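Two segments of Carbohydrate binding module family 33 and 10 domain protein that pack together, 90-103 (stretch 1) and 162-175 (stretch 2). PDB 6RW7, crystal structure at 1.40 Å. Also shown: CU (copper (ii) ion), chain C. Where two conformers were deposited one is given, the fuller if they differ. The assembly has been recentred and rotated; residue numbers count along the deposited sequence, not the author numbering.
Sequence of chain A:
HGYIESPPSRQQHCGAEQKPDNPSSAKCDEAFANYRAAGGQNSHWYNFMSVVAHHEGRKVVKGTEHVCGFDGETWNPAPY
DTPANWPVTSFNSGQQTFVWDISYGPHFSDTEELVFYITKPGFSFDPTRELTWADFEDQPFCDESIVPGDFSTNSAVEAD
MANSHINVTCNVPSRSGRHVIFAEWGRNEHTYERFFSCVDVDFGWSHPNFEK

Stretch 1, residues 90-103: SFNSGQQTFVWDIS
Stretch 2 162-175: ANSHINVTCNVPSR

Two antiparallel strands, one running to Asp101 and the other spanning 165-172, pair edge to edge: their axes approach to 4.5 Å, with 153° between N-to-C directions. Pairing runs from Gly94-Val172 to Asp101-His165, and the two stretches bury 1054 Å² between them. Four pairs are closed by reciprocal hydrogen bonds: Gly94 N to Val172 O 2.8 Å and Val172 N to Gly94 O 2.8 Å; Gln96 N to Cys170 O and Cys170 N to Gln96 O, both 2.9 Å; Phe98 N to Val168 O 2.8 Å and Val168 N to Phe98 O 2.9 Å; Trp100 N to Ile166 O 2.8 Å and Ile166 N to Trp100 O 2.9 Å. N-H...O angles of 154-172° support each assignment. Beyond the ladder, Ile102 N donates to Ser164 O at 2.9 Å. The non-hydrogen-bonded pairs lie closer, CA to CA: Gln95-Asn171 4.5 Å, Thr97-Thr169 4.4 Å, Val99-Asn167 4.6 Å and Asp101-His165 4.7 Å, against Gly94-Val172 4.8 Å, Trp100-Ile166 5.1 Å, Phe98-Val168 5.3 Å and Gln96-Cys170 5.5 Å. Backbone torsions are extended throughout the strands; Gly94, at phi/psi 86/-158, has a positive phi that favours glycine, and Ser164 turns at 54/53.

The face carrying Phe98, Trp100, Ile166, Val168, Cys170 and Val172 is largely buried. Val172 (chi1 t) meets two rings through one methyl: its CG2 lies 4.0 Å from Phe91 CE2 and 3.9 Å from Phe98 CE1, the latter at the ring edge. Phe98 (m, chi2 84°) also places CE1 3.9 Å from Cys170 CB; Cys170 (m) holds SG 5.0 Å from the centroid of the Phe98 ring, obliquely. Trp100 (m, chi2 80°) sends its indole away from the partner strand, leaving CB 4.3 Å from Ile166 CB. Ile166 (m, t) and Ile102 (p, t) meet through CD1 atoms 3.9 Å apart. Gln96 (m, m) shares this face but keeps its amide polar contact local: NE2 donates to Ser93 O at 3.2 Å.

The opposite face is more polar. Thr97 and Thr169, both m, bring their OG1 atoms to 3.4 Å, a weak hydrogen bond. Val99 (t) packs CG1 3.2 Å from His165 ND1 and CG2 3.5 Å from Asn167 OD1. Asn167 (m, chi2 -40°) brings its end nearer the partner strand, setting OD1 against that methyl, while ND2 is hydrogen-bonded elsewhere in the structure.

At the far end, copper joins the strands. His165 (m, chi2 178°) coordinates it through NE2 at 2.0 Å, and Asp101 (t, chi2 -82°) through OD2 at 2.5 Å. Asp101 OD2 and His165 NE2 are 3.3 Å apart because both bind the metal; they are not hydrogen-bonded. Asp101 OD1 instead accepts from Ser103 N at 2.9 Å and from Ser103 OG (p) at 2.7 Å, bracing the carboxylate.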

# COMPACT_ATOMS: atom_id res chain seq x y z
N SER A 90 -12.69 6.63 -5.45
CA SER A 90 -13.01 7.99 -4.96
C SER A 90 -12.63 8.08 -3.48
O SER A 90 -12.84 7.10 -2.75
CB SER A 90 -14.45 8.31 -5.17
OG SER A 90 -14.66 9.70 -4.97
N PHE A 91 -12.06 9.20 -3.07
CA PHE A 91 -11.55 9.34 -1.70
C PHE A 91 -11.65 10.79 -1.28
O PHE A 91 -11.61 11.67 -2.13
CB PHE A 91 -10.13 8.82 -1.65
CG PHE A 91 -9.64 8.38 -0.30
CD1 PHE A 91 -10.32 7.41 0.41
CD2 PHE A 91 -8.47 8.88 0.24
CE1 PHE A 91 -9.87 6.98 1.65
CE2 PHE A 91 -8.02 8.45 1.48
CZ PHE A 91 -8.70 7.48 2.17
N ASN A 92 -11.70 10.99 0.03
CA ASN A 92 -11.83 12.33 0.64
C ASN A 92 -10.62 12.57 1.56
O ASN A 92 -10.02 11.63 2.09
CB ASN A 92 -13.15 12.50 1.39
CG ASN A 92 -14.40 12.50 0.52
OD1 ASN A 92 -14.44 13.11 -0.54
ND2 ASN A 92 -15.45 11.85 0.97
N SER A 93 -10.26 13.83 1.71
CA SER A 93 -9.23 14.26 2.68
C SER A 93 -9.82 14.30 4.09
O SER A 93 -11.02 13.95 4.32
CB SER A 93 -8.64 15.57 2.25
OG SER A 93 -9.61 16.59 2.40
N GLY A 94 -8.97 14.61 5.06
CA GLY A 94 -9.36 14.69 6.47
C GLY A 94 -9.28 13.34 7.14
O GLY A 94 -8.58 12.44 6.65
N GLN A 95 -10.00 13.15 8.25
CA GLN A 95 -9.90 11.92 9.06
C GLN A 95 -10.43 10.74 8.23
O GLN A 95 -11.61 10.78 7.82
CB GLN A 95 -10.64 12.07 10.39
CG GLN A 95 -10.02 13.12 11.31
CD GLN A 95 -8.70 12.68 11.87
OE1 GLN A 95 -7.65 13.26 11.59
NE2 GLN A 95 -8.74 11.65 12.70
N GLN A 96 -9.59 9.73 8.02
CA GLN A 96 -9.98 8.50 7.28
C GLN A 96 -9.39 7.30 8.03
O GLN A 96 -8.29 7.43 8.59
CB GLN A 96 -9.51 8.51 5.82
CG GLN A 96 -10.03 9.67 4.96
CD GLN A 96 -11.53 9.74 4.83
OE1 GLN A 96 -12.21 8.72 4.92
NE2 GLN A 96 -12.07 10.94 4.62
N THR A 97 -10.08 6.17 7.99
CA THR A 97 -9.59 4.89 8.55
C THR A 97 -9.02 4.05 7.41
O THR A 97 -9.73 3.79 6.41
CB THR A 97 -10.65 4.15 9.36
OG1 THR A 97 -11.04 5.06 10.39
CG2 THR A 97 -10.10 2.89 10.00
N PHE A 98 -7.78 3.60 7.56
CA PHE A 98 -7.13 2.64 6.63
C PHE A 98 -7.17 1.26 7.27
O PHE A 98 -6.84 1.15 8.45
CB PHE A 98 -5.69 3.05 6.34
CG PHE A 98 -5.57 4.30 5.52
CD1 PHE A 98 -5.63 5.55 6.12
CD2 PHE A 98 -5.45 4.23 4.14
CE1 PHE A 98 -5.59 6.70 5.34
CE2 PHE A 98 -5.36 5.38 3.38
CZ PHE A 98 -5.46 6.61 3.98
N VAL A 99 -7.57 0.26 6.53
CA VAL A 99 -7.73 -1.12 7.05
C VAL A 99 -6.66 -1.99 6.39
O VAL A 99 -6.73 -2.22 5.14
CB VAL A 99 -9.14 -1.65 6.76
CG1 VAL A 99 -9.28 -3.06 7.31
CG2 VAL A 99 -10.23 -0.74 7.32
N TRP A 100 -5.72 -2.45 7.19
CA TRP A 100 -4.77 -3.49 6.75
C TRP A 100 -5.43 -4.84 7.00
O TRP A 100 -5.80 -5.12 8.16
CB TRP A 100 -3.45 -3.40 7.49
CG TRP A 100 -2.53 -2.34 7.00
CD1 TRP A 100 -2.54 -1.00 7.26
CD2 TRP A 100 -1.44 -2.55 6.10
NE1 TRP A 100 -1.52 -0.37 6.61
CE2 TRP A 100 -0.81 -1.30 5.91
CE3 TRP A 100 -0.92 -3.68 5.47
CZ2 TRP A 100 0.32 -1.17 5.10
CZ3 TRP A 100 0.19 -3.53 4.66
CH2 TRP A 100 0.78 -2.29 4.47
N ASP A 101 -5.50 -5.68 5.98
CA ASP A 101 -5.84 -7.10 6.17
C ASP A 101 -4.54 -7.85 6.45
O ASP A 101 -3.64 -7.81 5.61
CB ASP A 101 -6.52 -7.75 4.96
CG ASP A 101 -6.80 -9.21 5.27
OD1 ASP A 101 -5.90 -10.02 5.14
OD2 ASP A 101 -7.88 -9.50 5.75
N ILE A 102 -4.45 -8.49 7.61
CA ILE A 102 -3.25 -9.29 7.98
C ILE A 102 -3.66 -10.75 8.19
O ILE A 102 -2.88 -11.50 8.78
CB ILE A 102 -2.50 -8.64 9.17
CG1 ILE A 102 -3.24 -8.76 10.51
CG2 ILE A 102 -2.16 -7.18 8.87
CD1 ILE A 102 -2.37 -8.38 11.69
N SER A 103 -4.76 -11.18 7.59
CA SER A 103 -5.32 -12.55 7.77
C SER A 103 -4.30 -13.62 7.35
O SER A 103 -4.24 -14.67 8.01
CB SER A 103 -6.62 -12.71 7.05
OG SER A 103 -6.42 -12.59 5.66
N ALA A 162 -11.11 -10.47 15.18
CA ALA A 162 -12.16 -11.27 14.51
C ALA A 162 -11.92 -11.29 13.01
O ALA A 162 -12.05 -12.38 12.39
CB ALA A 162 -13.50 -10.70 14.84
N ASN A 163 -11.57 -10.14 12.42
CA ASN A 163 -11.35 -10.05 10.95
C ASN A 163 -9.87 -10.18 10.59
O ASN A 163 -9.59 -10.20 9.39
CB ASN A 163 -11.90 -8.74 10.41
CG ASN A 163 -13.41 -8.73 10.41
OD1 ASN A 163 -14.02 -9.57 9.74
ND2 ASN A 163 -14.02 -7.82 11.16
N SER A 164 -8.97 -10.26 11.56
CA SER A 164 -7.50 -10.18 11.34
C SER A 164 -7.19 -8.90 10.58
O SER A 164 -6.52 -8.96 9.52
CB SER A 164 -6.97 -11.37 10.59
OG SER A 164 -7.14 -12.54 11.36
N HIS A 165 -7.66 -7.76 11.08
CA HIS A 165 -7.41 -6.43 10.50
C HIS A 165 -6.69 -5.54 11.51
O HIS A 165 -6.90 -5.69 12.73
CB HIS A 165 -8.70 -5.73 10.07
CG HIS A 165 -9.38 -6.31 8.88
ND1 HIS A 165 -10.58 -5.80 8.43
CD2 HIS A 165 -9.05 -7.34 8.07
CE1 HIS A 165 -10.96 -6.49 7.37
NE2 HIS A 165 -10.03 -7.42 7.13
N ILE A 166 -5.88 -4.62 11.00
CA ILE A 166 -5.41 -3.45 11.79
C ILE A 166 -6.09 -2.22 11.20
O ILE A 166 -5.98 -2.01 9.98
CB ILE A 166 -3.88 -3.30 11.79
CG1 ILE A 166 -3.18 -4.50 12.42
CG2 ILE A 166 -3.49 -2.00 12.44
CD1 ILE A 166 -1.68 -4.54 12.20
N ASN A 167 -6.79 -1.44 12.02
CA ASN A 167 -7.46 -0.20 11.59
C ASN A 167 -6.64 0.98 12.11
O ASN A 167 -6.35 1.04 13.32
CB ASN A 167 -8.90 -0.12 12.11
CG ASN A 167 -9.75 -1.31 11.74
OD1 ASN A 167 -9.66 -1.83 10.62
ND2 ASN A 167 -10.60 -1.76 12.66
N VAL A 168 -6.20 1.86 11.21
CA VAL A 168 -5.42 3.06 11.60
C VAL A 168 -6.21 4.28 11.16
O VAL A 168 -6.55 4.34 9.97
CB VAL A 168 -4.04 3.15 10.92
CG1 VAL A 168 -3.17 4.19 11.60
CG2 VAL A 168 -3.33 1.85 10.75
N THR A 169 -6.37 5.27 12.03
CA THR A 169 -7.04 6.54 11.68
C THR A 169 -5.97 7.59 11.38
O THR A 169 -5.04 7.75 12.19
CB THR A 169 -8.02 6.91 12.78
OG1 THR A 169 -8.92 5.81 12.90
CG2 THR A 169 -8.78 8.18 12.47
N CYS A 170 -6.11 8.27 10.25
CA CYS A 170 -5.10 9.22 9.74
C CYS A 170 -5.80 10.50 9.32
O CYS A 170 -6.96 10.43 8.88
CB CYS A 170 -4.36 8.65 8.53
SG CYS A 170 -3.31 7.20 8.84
N ASN A 171 -5.09 11.61 9.38
CA ASN A 171 -5.53 12.89 8.77
C ASN A 171 -4.95 12.95 7.35
O ASN A 171 -3.76 13.26 7.19
CB ASN A 171 -5.05 14.07 9.62
CG ASN A 171 -5.51 15.40 9.07
OD1 ASN A 171 -6.53 15.49 8.39
ND2 ASN A 171 -4.74 16.44 9.36
N VAL A 172 -5.78 12.68 6.35
CA VAL A 172 -5.34 12.68 4.93
C VAL A 172 -5.25 14.12 4.46
O VAL A 172 -6.20 14.88 4.63
CB VAL A 172 -6.30 11.84 4.08
CG1 VAL A 172 -5.88 11.86 2.62
CG2 VAL A 172 -6.37 10.40 4.58
N PRO A 173 -4.10 14.53 3.89
CA PRO A 173 -3.94 15.89 3.38
C PRO A 173 -4.93 16.22 2.27
O PRO A 173 -5.38 15.33 1.54
CB PRO A 173 -2.51 15.90 2.81
CG PRO A 173 -1.79 14.81 3.56
CD PRO A 173 -2.85 13.75 3.79
N SER A 174 -5.24 17.51 2.15
CA SER A 174 -6.11 18.02 1.07
C SER A 174 -5.42 17.73 -0.25
O SER A 174 -4.21 18.04 -0.40
CB SER A 174 -6.38 19.49 1.16
OG SER A 174 -7.05 19.81 2.37
N ARG A 175 -6.15 17.13 -1.17
CA ARG A 175 -5.65 16.79 -2.52
C ARG A 175 -6.80 16.95 -3.49
O ARG A 175 -7.99 16.92 -3.05
CB ARG A 175 -5.11 15.36 -2.58
CG ARG A 175 -3.78 15.14 -1.88
CD ARG A 175 -2.64 15.86 -2.58
NE ARG A 175 -1.32 15.64 -1.99
CZ ARG A 175 -0.80 16.30 -0.98
NH1 ARG A 175 -1.49 17.24 -0.35
NH2 ARG A 175 0.44 16.02 -0.60
CU CU C . -10.21 -8.62 5.55
O HOH W 1 -9.27 17.45 -0.48
O HOH W 2 -6.04 -14.82 10.37
O HOH W 3 -10.72 -10.24 6.92